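Long-range contacts in interleukin-1beta (Gallus gallus, PDB 2WRY), which probably acts as a secreted, pyrogenic cytokine of the IL-1 family that signals inflammation by binding the interleukin-1 receptor: residues A3-R8 with M97-S102; N47-R52 with P66-I71; M78-S83 with F108-L113. One frame throughout, in Å; residues are numbered along the deposited sequence.

Contact 1 (A3-R8 with M97-S102); sequences AFRYTR and MRDIDS
F4 turns CG anti to its carbonyl carbon (chi1 -53°), and I100 sets CG2 anti to its backbone N, which brings the F4 ring and the I100 branch together on one face of the antiparallel pair. The two side chains cross obliquely: CG2 of I100 comes to the ring edge, near its plane, 3.9 Å from F4 CD1. F4 and I100 are the hydrogen-bonded pair, with F4 N to I100 O and I100 N to F4 O both 2.9 Å; the second of these is almost straight (179° at the hydrogen). Two residues along, Y6 N donates to R98 O, and the CA of R5 lies 3.4 Å from that same oxygen, a CA-H...O contact. In the beta-trefoil this joins the first strand, 4-16, to the short strand 99-100, while strand 45-53 lines the other edge of 4-16 through backbone bonds of R5 with R52 and of T7 and R8 with L50. On the opposite face R5 and D99 form the non-hydrogen-bonded pair, but they meet by carbon and not by charge: D99 OD1 sits 3.4 Å from R5 CG. The D99 carboxylate instead takes its salt bridge from its neighbour, R98 NE to D99 OD2 at 2.7 Å, approached from above the carboxylate plane. Y6 lays its CB 3.6 Å from M97 O and carries its ring onward, where OH bonds to S9 OG.

Contact 2 (N47-R52 with P66-I71); sequences NIALYR and PVALGI
N47 to Y51 run antiparallel to P66 to G70, the short strand axes 4.6 Å apart at closest and 157° between their directions, and five N-H...O bonds join the backbones: A49 N to A68 O and A68 N to A49 O, both 2.9 Å, a second reciprocal pair between N47 and G70, and Y51 N to P66 O, which closes the ladder.

The face with I48, L50, V67 and L69 is the greasy one. I48 CG2, anti to the backbone N, meets V67 CG1 at 3.6 Å as the two side chains cross; the I48 and L69 side chains lie side by side, pointing the same way, with I48 CG1 3.8 Å from L69 CD2. L50 adds CD1 against V67 CG1 and the carbonyl oxygen of P66. These strands, 45-53 and 66-71, are neighbours in the beta-trefoil sheet, with 4-16 beyond the first and both 76-83 and 110-115 beside the second; L69 and I48 reach on to F110 and F12.

On the other face A49 CB is 4.2 Å from A68 CB, and the Y51 ring meets A68 CB obliquely, with Y51 CE2 at 3.8 Å from it, while P66 O and V67 CA lie at the ring's edge. P66 packs its CG 3.5 Å from Y51 O. V67 CA approaches A49 O to 3.0 Å in a CA-H...O contact, and the Y51 hydroxyl is taken up by M97 O.

Contact 3 (M78-S83 with F108-L113); sequences MSCVMS and FIFYRL
M78 to C80 and F108 to F110 come together without pairing as strands: the axes of 78-83 and 110-113 come no nearer than 10.3 Å and run at 122° to each other, and S79 and F108 are the closest residues by CA, at 4.5 Å. Two phenylalanine rings, a cysteine sulfur and a bridging water carry the contact.

The F110 ring sits against M78 and C80 of strand 76-83. Its chi1 of -62° sets CG anti to the carbonyl carbon, beside the backbone N, and the ring atoms CE1, CZ and CE2 do the touching. CE1 lies 4.0 Å from M78 CB, and M78 O is at the ring edge, in its plane. C80 SG comes from an oblique direction, 3.4 Å from F110 CE2 and 4.4 Å from the ring centroid, a sulfur-aromatic contact. The F108 ring also borders that carbonyl: its CD1 is 3.4 Å from M78 O, which again lies near the plane at the ring's edge, and S79 CB rests obliquely against CD1 and CE1.

A water bridges the backbones, donating to M78 O and to F108 O at 2.7 Å each. S79 OG looks elsewhere, to E92 OE1. In the beta-trefoil the contact lies deep in the chain, where strand 66-71 bonds to both sides, M78 to L69 and F110 to V67.

M78 O, in this buried setting, thus takes a hydrogen bond from the water and is edged by the rims of two rings, whose partly positive C-H edges would suit a carbonyl oxygen.

In the fold
Contact 1 is a surface contact, its centre about 17 Å from the chain centre, whereas contacts 2 and 3 are buried, with centres about 9 and 7 Å from it. All three reach the same antiparallel sheet. Strand 4-16 of contact 1 and strand 45-53 of contact 2 are neighbours in it, while contact 1 touches contact 3 through side chains, M97 SD against F108 and I100 against I109; A68 CB of contact 2 packs on F108 O of contact 3. Their chemistry follows their depth: contact 1 is a short ladder with charged side chains nearby, contact 2 a longer ladder with an aliphatic face of I48, L50, V67 and L69, and contact 3 aromatic rings, sulfur and a bridging water without direct backbone bonds between its segments.

Contact 1 (A3-R8 with M97-S102)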
loop_
_atom_site.group_PDB
_atom_site.type_symbol
_atom_site.label_atom_id
_atom_site.label_comp_id
_atom_site.label_asym_id
_atom_site.label_seq_id
_atom_site.Cartn_x
_atom_site.Cartn_y
_atom_site.Cartn_z
ATOM N N ALA A 3 1.321 20.701 0.991
ATOM C CA ALA A 3 2.418 19.702 0.912
ATOM C C ALA A 3 2.284 18.791 -0.310
ATOM O O ALA A 3 3.227 18.709 -1.088
ATOM C CB ALA A 3 2.539 18.907 2.206
ATOM N N PHE A 4 1.131 18.127 -0.499
ATOM C CA PHE A 4 0.878 17.368 -1.734
ATOM C C PHE A 4 -0.505 17.708 -2.313
ATOM O O PHE A 4 -1.457 17.896 -1.556
ATOM C CB PHE A 4 0.921 15.853 -1.488
ATOM C CG PHE A 4 2.165 15.367 -0.800
ATOM C CD1 PHE A 4 2.179 15.173 0.581
ATOM C CD2 PHE A 4 3.311 15.085 -1.537
ATOM C CE1 PHE A 4 3.334 14.711 1.239
ATOM C CE2 PHE A 4 4.477 14.617 -0.887
ATOM C CZ PHE A 4 4.476 14.430 0.492
ATOM N N ARG A 5 -0.610 17.773 -3.641
ATOM C CA ARG A 5 -1.903 17.953 -4.312
ATOM C C ARG A 5 -2.151 16.823 -5.276
ATOM O O ARG A 5 -1.252 16.408 -6.005
ATOM C CB ARG A 5 -1.946 19.258 -5.106
ATOM C CG ARG A 5 -2.168 20.485 -4.263
ATOM C CD ARG A 5 -2.245 21.746 -5.132
ATOM N NE ARG A 5 -1.336 21.676 -6.281
ATOM C CZ ARG A 5 -0.009 21.790 -6.211
ATOM N NH1 ARG A 5 0.598 21.985 -5.042
ATOM N NH2 ARG A 5 0.715 21.692 -7.321
ATOM N N TYR A 6 -3.375 16.316 -5.258
ATOM C CA TYR A 6 -3.802 15.204 -6.102
ATOM C C TYR A 6 -3.670 15.567 -7.570
ATOM O O TYR A 6 -4.039 16.667 -7.971
ATOM C CB TYR A 6 -5.274 14.950 -5.792
ATOM C CG TYR A 6 -5.957 13.856 -6.569
ATOM C CD1 TYR A 6 -6.553 14.114 -7.800
ATOM C CD2 TYR A 6 -6.122 12.592 -6.026
ATOM C CE1 TYR A 6 -7.223 13.109 -8.499
ATOM C CE2 TYR A 6 -6.782 11.586 -6.705
ATOM C CZ TYR A 6 -7.342 11.852 -7.950
ATOM O OH TYR A 6 -8.016 10.869 -8.619
ATOM N N THR A 7 -3.160 14.636 -8.379
ATOM C CA THR A 7 -3.141 14.840 -9.831
ATOM C C THR A 7 -4.102 13.907 -10.585
ATOM O O THR A 7 -4.910 14.367 -11.408
ATOM C CB THR A 7 -1.689 14.788 -10.413
ATOM O OG1 THR A 7 -1.171 13.471 -10.324
ATOM C CG2 THR A 7 -0.802 15.649 -9.624
ATOM N N ARG A 8 -4.032 12.610 -10.318
ATOM C CA ARG A 8 -4.890 11.659 -11.021
ATOM C C ARG A 8 -4.801 10.322 -10.353
ATOM O O ARG A 8 -3.858 10.092 -9.590
ATOM C CB ARG A 8 -4.466 11.512 -12.481
ATOM C CG ARG A 8 -3.059 11.011 -12.658
ATOM C CD ARG A 8 -2.762 10.854 -14.146
ATOM N NE ARG A 8 -1.359 10.513 -14.366
ATOM C CZ ARG A 8 -0.377 11.407 -14.470
ATOM N NH1 ARG A 8 -0.645 12.712 -14.376
ATOM N NH2 ARG A 8 0.872 10.992 -14.668
ATOM N N MET A 97 -8.744 12.576 -1.449
ATOM C CA MET A 97 -8.194 13.787 -0.849
ATOM C C MET A 97 -7.445 14.625 -1.874
ATOM O O MET A 97 -6.469 14.191 -2.480
ATOM C CB MET A 97 -7.307 13.411 0.339
ATOM C CG MET A 97 -8.129 12.918 1.523
ATOM S SD MET A 97 -7.180 11.883 2.625
ATOM C CE MET A 97 -7.177 10.320 1.714
ATOM N N ARG A 98 -7.966 15.816 -2.124
ATOM C CA ARG A 98 -7.358 16.741 -3.040
ATOM C C ARG A 98 -6.042 17.258 -2.461
ATOM O O ARG A 98 -5.051 17.389 -3.163
ATOM C CB ARG A 98 -8.337 17.900 -3.286
ATOM C CG ARG A 98 -7.767 19.111 -3.941
ATOM C CD ARG A 98 -8.787 20.265 -3.848
ATOM N NE ARG A 98 -9.057 20.610 -2.449
ATOM C CZ ARG A 98 -10.205 20.417 -1.789
ATOM N NH1 ARG A 98 -11.276 19.886 -2.385
ATOM N NH2 ARG A 98 -10.275 20.769 -0.511
ATOM N N ASP A 99 -6.061 17.540 -1.167
ATOM C CA ASP A 99 -4.923 18.161 -0.499
ATOM C C ASP A 99 -4.447 17.359 0.688
ATOM O O ASP A 99 -5.231 16.954 1.553
ATOM C CB ASP A 99 -5.287 19.570 -0.021
ATOM C CG ASP A 99 -5.561 20.518 -1.164
ATOM O OD1 ASP A 99 -4.645 20.789 -1.971
ATOM O OD2 ASP A 99 -6.708 21.002 -1.242
ATOM N N ILE A 100 -3.133 17.147 0.735
ATOM C CA ILE A 100 -2.488 16.532 1.895
ATOM C C ILE A 100 -1.575 17.598 2.436
ATOM O O ILE A 100 -0.498 17.831 1.879
ATOM C CB ILE A 100 -1.617 15.320 1.521
ATOM C CG1 ILE A 100 -2.415 14.260 0.774
ATOM C CG2 ILE A 100 -0.976 14.772 2.791
ATOM C CD1 ILE A 100 -3.510 13.638 1.552
ATOM N N ASP A 101 -2.016 18.262 3.500
ATOM C CA ASP A 101 -1.381 19.496 3.932
ATOM C C ASP A 101 -1.219 19.565 5.441
ATOM O O ASP A 101 -1.119 20.655 6.020
ATOM C CB ASP A 101 -2.146 20.723 3.390
ATOM C CG ASP A 101 -3.614 20.757 3.818
ATOM O OD1 ASP A 101 -4.110 19.822 4.508
ATOM O OD2 ASP A 101 -4.291 21.753 3.459
ATOM N N SER A 102 -1.168 18.388 6.063
ATOM C CA SER A 102 -0.903 18.272 7.495
ATOM C C SER A 102 -0.132 16.982 7.808
ATOM O O SER A 102 -0.209 15.996 7.051
ATOM C CB SER A 102 -2.214 18.262 8.274
ATOM O OG SER A 102 -2.966 17.084 7.985
#

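Contact 2 (N47-R52 with P66-I71)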
loop_
_atom_site.group_PDB
_atom_site.type_symbol
_atom_site.label_atom_id
_atom_site.label_comp_id
_atom_site.label_asym_id
_atom_site.label_seq_id
_atom_site.Cartn_x
_atom_site.Cartn_y
_atom_site.Cartn_z
ATOM N N ASN A 47 -6.472 1.608 -6.458
ATOM C CA ASN A 47 -6.657 2.832 -7.213
ATOM C C ASN A 47 -5.572 3.739 -6.662
ATOM O O ASN A 47 -5.698 4.265 -5.543
ATOM C CB ASN A 47 -8.049 3.431 -6.973
ATOM C CG ASN A 47 -8.680 3.972 -8.265
ATOM O OD1 ASN A 47 -7.988 4.310 -9.246
ATOM N ND2 ASN A 47 -9.997 4.126 -8.241
ATOM N N ILE A 48 -4.483 3.856 -7.408
ATOM C CA ILE A 48 -3.308 4.602 -6.958
ATOM C C ILE A 48 -3.431 6.068 -7.325
ATOM O O ILE A 48 -3.411 6.434 -8.510
ATOM C CB ILE A 48 -1.994 4.002 -7.502
ATOM C CG1 ILE A 48 -1.907 2.526 -7.072
ATOM C CG2 ILE A 48 -0.795 4.837 -6.988
ATOM C CD1 ILE A 48 -0.579 1.842 -7.388
ATOM N N ALA A 49 -3.625 6.904 -6.307
ATOM C CA ALA A 49 -3.753 8.349 -6.541
ATOM C C ALA A 49 -2.367 8.954 -6.549
ATOM O O ALA A 49 -1.641 8.888 -5.541
ATOM C CB ALA A 49 -4.560 8.999 -5.438
ATOM N N LEU A 50 -1.990 9.536 -7.675
ATOM C CA LEU A 50 -0.713 10.215 -7.765
ATOM C C LEU A 50 -0.813 11.663 -7.317
ATOM O O LEU A 50 -1.735 12.378 -7.725
ATOM C CB LEU A 50 -0.177 10.107 -9.206
ATOM C CG LEU A 50 1.147 10.756 -9.582
ATOM C CD1 LEU A 50 2.281 10.132 -8.783
ATOM C CD2 LEU A 50 1.361 10.647 -11.115
ATOM N N TYR A 51 0.143 12.088 -6.490
ATOM C CA TYR A 51 0.215 13.461 -5.986
ATOM C C TYR A 51 1.435 14.183 -6.545
ATOM O O TYR A 51 2.427 13.539 -6.914
ATOM C CB TYR A 51 0.254 13.444 -4.440
ATOM C CG TYR A 51 -1.099 13.099 -3.852
ATOM C CD1 TYR A 51 -1.962 14.111 -3.379
ATOM C CD2 TYR A 51 -1.543 11.773 -3.800
ATOM C CE1 TYR A 51 -3.241 13.787 -2.882
ATOM C CE2 TYR A 51 -2.796 11.448 -3.300
ATOM C CZ TYR A 51 -3.637 12.460 -2.843
ATOM O OH TYR A 51 -4.876 12.097 -2.369
ATOM N N ARG A 52 1.339 15.503 -6.623
ATOM C CA ARG A 52 2.484 16.383 -6.859
ATOM C C ARG A 52 2.833 17.136 -5.568
ATOM O O ARG A 52 1.942 17.690 -4.927
ATOM C CB ARG A 52 2.158 17.392 -7.959
ATOM C CG ARG A 52 2.073 16.802 -9.369
ATOM C CD ARG A 52 1.755 17.892 -10.416
ATOM N NE ARG A 52 1.429 17.317 -11.723
ATOM C CZ ARG A 52 0.356 17.607 -12.459
ATOM N NH1 ARG A 52 -0.554 18.496 -12.058
ATOM N NH2 ARG A 52 0.199 17.017 -13.628
ATOM N N PRO A 66 4.891 10.468 -4.833
ATOM C CA PRO A 66 4.044 10.296 -3.657
ATOM C C PRO A 66 2.644 9.870 -4.105
ATOM O O PRO A 66 2.103 10.453 -5.060
ATOM C CB PRO A 66 4.034 11.690 -3.015
ATOM C CG PRO A 66 4.368 12.671 -4.147
ATOM C CD PRO A 66 5.027 11.872 -5.259
ATOM N N VAL A 67 2.099 8.840 -3.463
ATOM C CA VAL A 67 0.803 8.283 -3.854
ATOM C C VAL A 67 -0.055 7.981 -2.637
ATOM O O VAL A 67 0.471 7.792 -1.533
ATOM C CB VAL A 67 0.949 6.960 -4.676
ATOM C CG1 VAL A 67 1.716 7.188 -5.966
ATOM C CG2 VAL A 67 1.641 5.828 -3.842
ATOM N N ALA A 68 -1.384 7.937 -2.837
ATOM C CA ALA A 68 -2.270 7.314 -1.845
ATOM C C ALA A 68 -2.764 6.019 -2.480
ATOM O O ALA A 68 -2.919 5.956 -3.709
ATOM C CB ALA A 68 -3.444 8.211 -1.481
ATOM N N LEU A 69 -3.028 5.008 -1.652
ATOM C CA LEU A 69 -3.393 3.666 -2.140
ATOM C C LEU A 69 -4.829 3.354 -1.753
ATOM O O LEU A 69 -5.123 3.057 -0.594
ATOM C CB LEU A 69 -2.444 2.626 -1.582
ATOM C CG LEU A 69 -0.973 2.915 -1.910
ATOM C CD1 LEU A 69 -0.101 1.874 -1.243
ATOM C CD2 LEU A 69 -0.772 2.905 -3.431
ATOM N N GLY A 70 -5.727 3.480 -2.734
ATOM C CA GLY A 70 -7.136 3.205 -2.525
ATOM C C GLY A 70 -7.418 1.733 -2.790
ATOM O O GLY A 70 -6.833 1.128 -3.695
ATOM N N ILE A 71 -8.267 1.141 -1.959
ATOM C CA ILE A 71 -8.659 -0.254 -2.128
ATOM C C ILE A 71 -9.882 -0.219 -3.034
ATOM O O ILE A 71 -10.987 0.122 -2.564
ATOM C CB ILE A 71 -9.005 -0.913 -0.768
ATOM C CG1 ILE A 71 -7.894 -0.670 0.271
ATOM C CG2 ILE A 71 -9.262 -2.409 -0.956
ATOM C CD1 ILE A 71 -6.488 -1.068 -0.247
#

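Contact 3 (M78-S83 with F108-L113)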
loop_
_atom_site.group_PDB
_atom_site.type_symbol
_atom_site.label_atom_id
_atom_site.label_comp_id
_atom_site.label_asym_id
_atom_site.label_seq_id
_atom_site.Cartn_x
_atom_site.Cartn_y
_atom_site.Cartn_z
ATOM N N MET A 78 -5.341 3.076 2.310
ATOM C CA MET A 78 -4.333 2.593 3.272
ATOM C C MET A 78 -3.752 3.771 4.028
ATOM O O MET A 78 -3.565 4.849 3.461
ATOM C CB MET A 78 -3.183 1.891 2.542
ATOM C CG MET A 78 -3.656 0.737 1.709
ATOM S SD MET A 78 -2.205 -0.259 1.284
ATOM C CE MET A 78 -2.292 -1.507 2.519
ATOM N N SER A 79 -3.405 3.554 5.285
ATOM C CA SER A 79 -2.686 4.605 6.044
ATOM C C SER A 79 -1.721 3.967 7.029
ATOM O O SER A 79 -1.905 2.827 7.415
ATOM C CB SER A 79 -3.678 5.514 6.791
ATOM O OG SER A 79 -4.320 4.775 7.802
ATOM N N CYS A 80 -0.695 4.712 7.442
ATOM C CA CYS A 80 0.200 4.237 8.498
ATOM C C CYS A 80 0.010 5.095 9.716
ATOM O O CYS A 80 0.080 6.325 9.635
ATOM C CB CYS A 80 1.636 4.359 8.025
ATOM S SG CYS A 80 1.925 3.302 6.652
ATOM N N VAL A 81 -0.202 4.444 10.851
ATOM C CA VAL A 81 -0.457 5.173 12.095
ATOM C C VAL A 81 0.179 4.443 13.252
ATOM O O VAL A 81 0.457 3.233 13.160
ATOM C CB VAL A 81 -1.973 5.336 12.376
ATOM C CG1 VAL A 81 -2.678 6.132 11.265
ATOM C CG2 VAL A 81 -2.654 3.999 12.624
ATOM N N MET A 82 0.397 5.173 14.357
ATOM C CA MET A 82 0.864 4.517 15.567
ATOM C C MET A 82 -0.312 3.822 16.245
ATOM O O MET A 82 -1.393 4.423 16.428
ATOM C CB MET A 82 1.431 5.546 16.545
ATOM C CG MET A 82 2.200 4.891 17.655
ATOM S SD MET A 82 3.776 4.283 17.080
ATOM C CE MET A 82 4.782 5.772 16.993
ATOM N N SER A 83 -0.085 2.582 16.634
ATOM C CA SER A 83 -1.028 1.825 17.450
ATOM C C SER A 83 -0.260 1.250 18.627
ATOM O O SER A 83 0.655 0.428 18.473
ATOM C CB SER A 83 -1.691 0.699 16.643
ATOM O OG SER A 83 -2.649 0.011 17.456
ATOM N N PHE A 108 -1.662 8.996 4.830
ATOM C CA PHE A 108 -2.156 8.359 3.609
ATOM C C PHE A 108 -1.142 8.298 2.488
ATOM O O PHE A 108 -1.410 7.652 1.485
ATOM C CB PHE A 108 -3.355 9.133 3.065
ATOM C CG PHE A 108 -4.570 9.011 3.933
ATOM C CD1 PHE A 108 -5.253 7.796 4.030
ATOM C CD2 PHE A 108 -5.036 10.116 4.644
ATOM C CE1 PHE A 108 -6.404 7.672 4.818
ATOM C CE2 PHE A 108 -6.185 9.999 5.461
ATOM C CZ PHE A 108 -6.862 8.789 5.542
ATOM N N ILE A 109 -0.001 8.974 2.642
ATOM C CA ILE A 109 0.965 9.085 1.550
ATOM C C ILE A 109 2.088 8.054 1.671
ATOM O O ILE A 109 2.661 7.855 2.744
ATOM C CB ILE A 109 1.558 10.535 1.442
ATOM C CG1 ILE A 109 0.463 11.549 1.101
ATOM C CG2 ILE A 109 2.693 10.617 0.400
ATOM C CD1 ILE A 109 -0.223 11.286 -0.243
ATOM N N PHE A 110 2.366 7.400 0.550
ATOM C CA PHE A 110 3.498 6.472 0.390
ATOM C C PHE A 110 4.321 6.946 -0.774
ATOM O O PHE A 110 3.791 7.542 -1.705
ATOM C CB PHE A 110 3.004 5.045 0.101
ATOM C CG PHE A 110 2.167 4.466 1.220
ATOM C CD1 PHE A 110 0.816 4.812 1.361
ATOM C CD2 PHE A 110 2.730 3.586 2.150
ATOM C CE1 PHE A 110 0.032 4.268 2.412
ATOM C CE2 PHE A 110 1.972 3.043 3.216
ATOM C CZ PHE A 110 0.609 3.404 3.350
ATOM N N TYR A 111 5.632 6.695 -0.736
ATOM C CA TYR A 111 6.435 6.872 -1.941
ATOM C C TYR A 111 6.509 5.579 -2.712
ATOM O O TYR A 111 6.904 4.527 -2.186
ATOM C CB TYR A 111 7.820 7.382 -1.580
ATOM C CG TYR A 111 7.751 8.778 -0.999
ATOM C CD1 TYR A 111 7.505 9.879 -1.829
ATOM C CD2 TYR A 111 7.914 9.004 0.361
ATOM C CE1 TYR A 111 7.453 11.169 -1.327
ATOM C CE2 TYR A 111 7.838 10.324 0.884
ATOM C CZ TYR A 111 7.611 11.386 0.016
ATOM O OH TYR A 111 7.529 12.702 0.474
ATOM N N ARG A 112 6.030 5.657 -3.946
ATOM C CA ARG A 112 6.090 4.537 -4.858
ATOM C C ARG A 112 7.508 4.502 -5.416
ATOM O O ARG A 112 7.943 5.462 -6.069
ATOM C CB ARG A 112 5.113 4.753 -6.003
ATOM C CG ARG A 112 5.218 3.648 -7.023
ATOM C CD ARG A 112 4.125 3.698 -8.088
ATOM N NE ARG A 112 4.463 2.787 -9.189
ATOM C CZ ARG A 112 3.607 2.408 -10.138
ATOM N NH1 ARG A 112 2.343 2.843 -10.124
ATOM N NH2 ARG A 112 4.008 1.580 -11.102
ATOM N N LEU A 113 8.221 3.412 -5.144
ATOM C CA LEU A 113 9.629 3.313 -5.547
ATOM C C LEU A 113 9.732 2.240 -6.612
ATOM O O LEU A 113 9.710 1.050 -6.307
ATOM C CB LEU A 113 10.503 2.986 -4.326
ATOM C CG LEU A 113 10.323 3.920 -3.122
ATOM C CD1 LEU A 113 11.037 3.342 -1.922
ATOM C CD2 LEU A 113 10.888 5.267 -3.454
HETATM O O HOH W 1 -3.290 5.844 1.009
#